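Local coordinates for NTP pyrophosphohydrolase MazG-like domain-containing protein (Vibrio sp. DAT722, PDB 2Q73) that probably hydrolyses nucleoside triphosphates to monophosphates and pyrophosphate with bound magnesium, as a putative house-cleaning enzyme of the MazG family, at residues Pro17-Ser20 with Glu21-Phe24; Asp61-Tyr64 with Tyr65-Leu69. All coordinates share one frame; numbering follows the deposited sequence.

Contact 1 (Pro17-Ser20 with Glu21-Phe24); sequences PEQS and EHYF
The carbonyl oxygen of S20 receives the backbone N-H of F24 at 3.2 Å (F24 N to S20 O), an i to i+4 bond. The N-H of Y23 makes a weak bond to the same oxygen, Y23 N standing 3.3 Å from S20 O. Just before this turn Q19 occupies the N-cap position, and its carbonyl oxygen faces the new helix: Y23 CD1 comes to 3.2 Å from Q19 O, obliquely, while CB of H22 touches the same oxygen. P17-F24 thus spans the end of the loop after helix 3-13 and the first turn of helix 20-39, in the all-helical MazG fold.

Among the side chains, Q19 and H22 meet through their CB atoms, 4.0 Å apart, and the amide of Q19 is turned 74° from the imidazole plane. With CG of H22 set opposite its backbone N (chi1 158°), the imidazole is carried against its neighbour, and H22 CD2 sits over the centre of one face of the Y23 ring. Beyond that ring, Y23 OH is hydrogen-bonded to D14. On another side of the turn a water joins S20 and E21, donating to OE2 of E21 at 2.8 Å and lying 3.2 Å from OG of S20; the bend of E21 at chi2 (-59°) helps place its carboxylate there. F24 meets F25 of the second subunit.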
loop_
_atom_site.group_PDB
_atom_site.type_symbol
_atom_site.label_atom_id
_atom_site.label_comp_id
_atom_site.label_asym_id
_atom_site.label_seq_id
_atom_site.Cartn_x
_atom_site.Cartn_y
_atom_site.Cartn_z
ATOM N N PRO C 17 14.574 -1.859 -17.448
ATOM C CA PRO C 17 13.411 -2.715 -17.756
ATOM C C PRO C 17 13.478 -4.133 -17.144
ATOM O O PRO C 17 12.449 -4.761 -16.916
ATOM C CB PRO C 17 13.427 -2.784 -19.292
ATOM C CG PRO C 17 14.813 -2.386 -19.705
ATOM C CD PRO C 17 15.274 -1.410 -18.662
ATOM N N GLU C 18 14.684 -4.618 -16.855
ATOM C CA GLU C 18 14.855 -5.931 -16.203
ATOM C C GLU C 18 14.707 -5.874 -14.683
ATOM O O GLU C 18 14.919 -6.879 -13.994
ATOM C CB GLU C 18 16.241 -6.466 -16.517
ATOM C CG GLU C 18 16.546 -6.660 -18.013
ATOM C CD GLU C 18 17.893 -7.325 -18.218
ATOM O OE1 GLU C 18 18.280 -8.194 -17.392
ATOM O OE2 GLU C 18 18.566 -6.997 -19.202
ATOM N N GLN C 19 14.389 -4.694 -14.156
ATOM C CA GLN C 19 14.192 -4.549 -12.717
ATOM C C GLN C 19 12.794 -4.079 -12.380
ATOM O O GLN C 19 12.615 -3.201 -11.521
ATOM C CB GLN C 19 15.245 -3.600 -12.128
ATOM C CG GLN C 19 16.670 -4.069 -12.372
ATOM C CD GLN C 19 17.697 -3.213 -11.656
ATOM O OE1 GLN C 19 17.472 -2.778 -10.507
ATOM N NE2 GLN C 19 18.826 -2.952 -12.325
ATOM N N SER C 20 11.796 -4.679 -13.024
ATOM C CA SER C 20 10.389 -4.306 -12.777
ATOM C C SER C 20 9.967 -4.406 -11.306
ATOM O O SER C 20 9.255 -3.527 -10.822
ATOM C CB SER C 20 9.438 -5.119 -13.654
ATOM O OG SER C 20 9.552 -6.489 -13.331
ATOM N N GLU C 21 10.408 -5.441 -10.583
ATOM C CA GLU C 21 10.062 -5.538 -9.156
ATOM C C GLU C 21 10.631 -4.396 -8.327
ATOM O O GLU C 21 9.967 -3.921 -7.396
ATOM C CB GLU C 21 10.530 -6.858 -8.538
ATOM C CG GLU C 21 9.551 -8.014 -8.649
ATOM C CD GLU C 21 8.182 -7.728 -7.989
ATOM O OE1 GLU C 21 7.881 -8.200 -6.852
ATOM O OE2 GLU C 21 7.393 -7.020 -8.638
ATOM N N HIS C 22 11.865 -3.976 -8.632
ATOM C CA HIS C 22 12.455 -2.802 -7.942
ATOM C C HIS C 22 11.477 -1.649 -7.904
ATOM O O HIS C 22 11.238 -1.041 -6.851
ATOM C CB HIS C 22 13.756 -2.342 -8.621
ATOM C CG HIS C 22 14.122 -0.913 -8.326
ATOM N ND1 HIS C 22 14.812 -0.535 -7.192
ATOM C CD2 HIS C 22 13.909 0.226 -9.030
ATOM C CE1 HIS C 22 14.993 0.775 -7.203
ATOM N NE2 HIS C 22 14.456 1.262 -8.310
ATOM N N TYR C 23 10.909 -1.332 -9.061
ATOM C CA TYR C 23 10.050 -0.183 -9.170
ATOM C C TYR C 23 8.745 -0.381 -8.420
ATOM O O TYR C 23 8.212 0.580 -7.859
ATOM C CB TYR C 23 9.790 0.174 -10.619
ATOM C CG TYR C 23 11.021 0.639 -11.335
ATOM C CD1 TYR C 23 11.730 -0.239 -12.159
ATOM C CD2 TYR C 23 11.459 1.956 -11.232
ATOM C CE1 TYR C 23 12.855 0.165 -12.858
ATOM C CE2 TYR C 23 12.616 2.393 -11.942
ATOM C CZ TYR C 23 13.294 1.491 -12.746
ATOM O OH TYR C 23 14.413 1.866 -13.456
ATOM N N PHE C 24 8.236 -1.610 -8.406
ATOM C CA PHE C 24 6.996 -1.870 -7.700
ATOM C C PHE C 24 7.189 -1.792 -6.170
ATOM O O PHE C 24 6.397 -1.152 -5.485
ATOM C CB PHE C 24 6.401 -3.245 -8.096
ATOM C CG PHE C 24 5.079 -3.500 -7.449
ATOM C CD1 PHE C 24 3.963 -2.742 -7.838
ATOM C CD2 PHE C 24 4.941 -4.444 -6.423
ATOM C CE1 PHE C 24 2.707 -2.953 -7.237
ATOM C CE2 PHE C 24 3.696 -4.654 -5.804
ATOM C CZ PHE C 24 2.586 -3.900 -6.204
HETATM O O HOH W 1 7.020 -6.577 -11.398
#

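Contact 2 (Asp61-Tyr64 with Tyr65-Leu69). With MG (magnesium ion), chain G.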
loop_
_atom_site.group_PDB
_atom_site.type_symbol
_atom_site.label_atom_id
_atom_site.label_comp_id
_atom_site.label_asym_id
_atom_site.label_seq_id
_atom_site.Cartn_x
_atom_site.Cartn_y
_atom_site.Cartn_z
ATOM N N ASP C 61 7.111 11.670 -4.835
ATOM C CA ASP C 61 7.818 10.400 -4.898
ATOM C C ASP C 61 6.927 9.265 -5.426
ATOM O O ASP C 61 7.411 8.406 -6.149
ATOM C CB ASP C 61 8.407 10.022 -3.537
ATOM C CG ASP C 61 9.538 10.946 -3.092
ATOM O OD1 ASP C 61 10.035 11.779 -3.880
ATOM O OD2 ASP C 61 9.937 10.818 -1.915
ATOM N N VAL C 62 5.636 9.245 -5.048
ATOM C CA VAL C 62 4.683 8.281 -5.609
ATOM C C VAL C 62 4.546 8.511 -7.135
ATOM O O VAL C 62 4.630 7.547 -7.936
ATOM C CB VAL C 62 3.312 8.337 -4.877
ATOM C CG1 VAL C 62 2.284 7.505 -5.625
ATOM C CG2 VAL C 62 3.468 7.825 -3.417
ATOM N N LEU C 63 4.369 9.773 -7.527
ATOM C CA LEU C 63 4.278 10.194 -8.934
ATOM C C LEU C 63 5.495 9.721 -9.739
ATOM O O LEU C 63 5.348 9.242 -10.875
ATOM C CB LEU C 63 4.140 11.718 -9.039
ATOM C CG LEU C 63 4.199 12.346 -10.433
ATOM C CD1 LEU C 63 3.033 11.820 -11.229
ATOM C CD2 LEU C 63 4.169 13.880 -10.370
ATOM N N TYR C 64 6.678 9.840 -9.134
ATOM C CA TYR C 64 7.923 9.429 -9.777
ATOM C C TYR C 64 7.852 7.946 -10.121
ATOM O O TYR C 64 8.144 7.559 -11.246
ATOM C CB TYR C 64 9.127 9.697 -8.873
ATOM C CG TYR C 64 10.444 9.236 -9.479
ATOM C CD1 TYR C 64 11.243 10.115 -10.202
ATOM C CD2 TYR C 64 10.885 7.909 -9.331
ATOM C CE1 TYR C 64 12.452 9.697 -10.770
ATOM C CE2 TYR C 64 12.085 7.485 -9.887
ATOM C CZ TYR C 64 12.864 8.385 -10.601
ATOM O OH TYR C 64 14.052 7.978 -11.172
ATOM N N TYR C 65 7.442 7.120 -9.161
ATOM C CA TYR C 65 7.365 5.672 -9.419
ATOM C C TYR C 65 6.215 5.254 -10.327
ATOM O O TYR C 65 6.362 4.293 -11.072
ATOM C CB TYR C 65 7.475 4.857 -8.120
ATOM C CG TYR C 65 8.893 4.898 -7.655
ATOM C CD1 TYR C 65 9.289 5.744 -6.602
ATOM C CD2 TYR C 65 9.884 4.182 -8.353
ATOM C CE1 TYR C 65 10.641 5.812 -6.213
ATOM C CE2 TYR C 65 11.211 4.257 -7.996
ATOM C CZ TYR C 65 11.581 5.072 -6.929
ATOM O OH TYR C 65 12.886 5.100 -6.580
ATOM N N VAL C 66 5.105 6.002 -10.303
ATOM C CA VAL C 66 4.035 5.814 -11.285
ATOM C C VAL C 66 4.589 6.054 -12.711
ATOM O O VAL C 66 4.378 5.235 -13.601
ATOM C CB VAL C 66 2.788 6.687 -10.968
ATOM C CG1 VAL C 66 1.844 6.751 -12.162
ATOM C CG2 VAL C 66 2.025 6.126 -9.749
ATOM N N CYS C 67 5.318 7.154 -12.913
ATOM C CA CYS C 67 5.952 7.403 -14.229
ATOM C C CYS C 67 7.012 6.348 -14.577
ATOM O O CYS C 67 7.092 5.898 -15.731
ATOM C CB CYS C 67 6.570 8.792 -14.279
ATOM S SG CYS C 67 5.339 10.114 -14.243
ATOM N N ALA C 68 7.826 5.972 -13.591
ATOM C CA ALA C 68 8.899 4.999 -13.836
ATOM C C ALA C 68 8.292 3.649 -14.226
ATOM O O ALA C 68 8.743 3.012 -15.179
ATOM C CB ALA C 68 9.790 4.859 -12.631
ATOM N N LEU C 69 7.245 3.242 -13.522
ATOM C CA LEU C 69 6.518 2.008 -13.863
ATOM C C LEU C 69 5.864 2.095 -15.235
ATOM O O LEU C 69 5.812 1.105 -15.966
ATOM C CB LEU C 69 5.460 1.700 -12.807
ATOM C CG LEU C 69 6.001 1.061 -11.520
ATOM C CD1 LEU C 69 5.018 1.248 -10.367
ATOM C CD2 LEU C 69 6.266 -0.435 -11.788
HETATM MG MG MG G . 9.913 9.348 0.061
HETATM O O HOH W 2 10.902 10.614 1.832
#
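Y64 and Y65, neighbours in sequence, form a T-shaped pair: the edge of the Y64 ring is directed at the face of Y65, with centroids 4.9 Å apart and planes at 74°. CD2 of Y64 lies over the centre of the Y65 ring, 3.6 Å above its plane. Different first torsions bring the rings together, since CG of Y64 is anti to its backbone N (chi1 178°) whereas CG of Y65 is anti to its carbonyl carbon (chi1 -74°). Y65 CD1 also approaches the carbonyl oxygen of D61 to 3.3 Å, obliquely to the ring. The hydroxyl of Y64 is hydrogen-bonded to D14.

Four i to i+4 backbone bonds join 61-64 to 65-69, from Y65 to D61, V66 to V62, C67 to L63 and A68 to Y64. The first is the longest, with Y65 N 3.3 Å from D61 O, and the last is the shortest, with A68 N 2.8 Å from Y64 O. This is the middle of helix 55-72, which in the all-helical MazG fold supplies both metal ligands and subunit contacts.

Metal coordination comes from D61, whose OD2 binds the magnesium ion at 2.5 Å; E30, E33 and E58 also bind the ion, as does a water at 2.4 Å from the magnesium. OD1, the other carboxylate oxygen, is in a salt bridge with K84 of the third subunit.

Apolar contacts follow the helix turn. V62 CG1 faces V66 CG2, and L63 CD1 lies 4.2 Å from SG of C67. V62, L63 and V66 also pack against V66, L63 and V62 of the third subunit, respectively.

From the N terminus, the chain runs through helix 3-13 and a loop into contact 1, which opens helix 20-39. Contact 2 comes later, in helix 55-72, so the two are in series and neither crosses nor encloses the other; each is a local turn of continuous chain and closes no long loop. Their centres lie about 12 Å apart, yet they touch: Y23 CD2 packs against A68 CB at 3.6 Å, and Y23 CB meets L69 CD2. Y23 thereby ties the start of helix 20-39 to helix 55-72. D14, just after helix 3-13, bridges the tyrosines of both contacts through its two carboxylate oxygens, bringing a third part of the fold to both contacts.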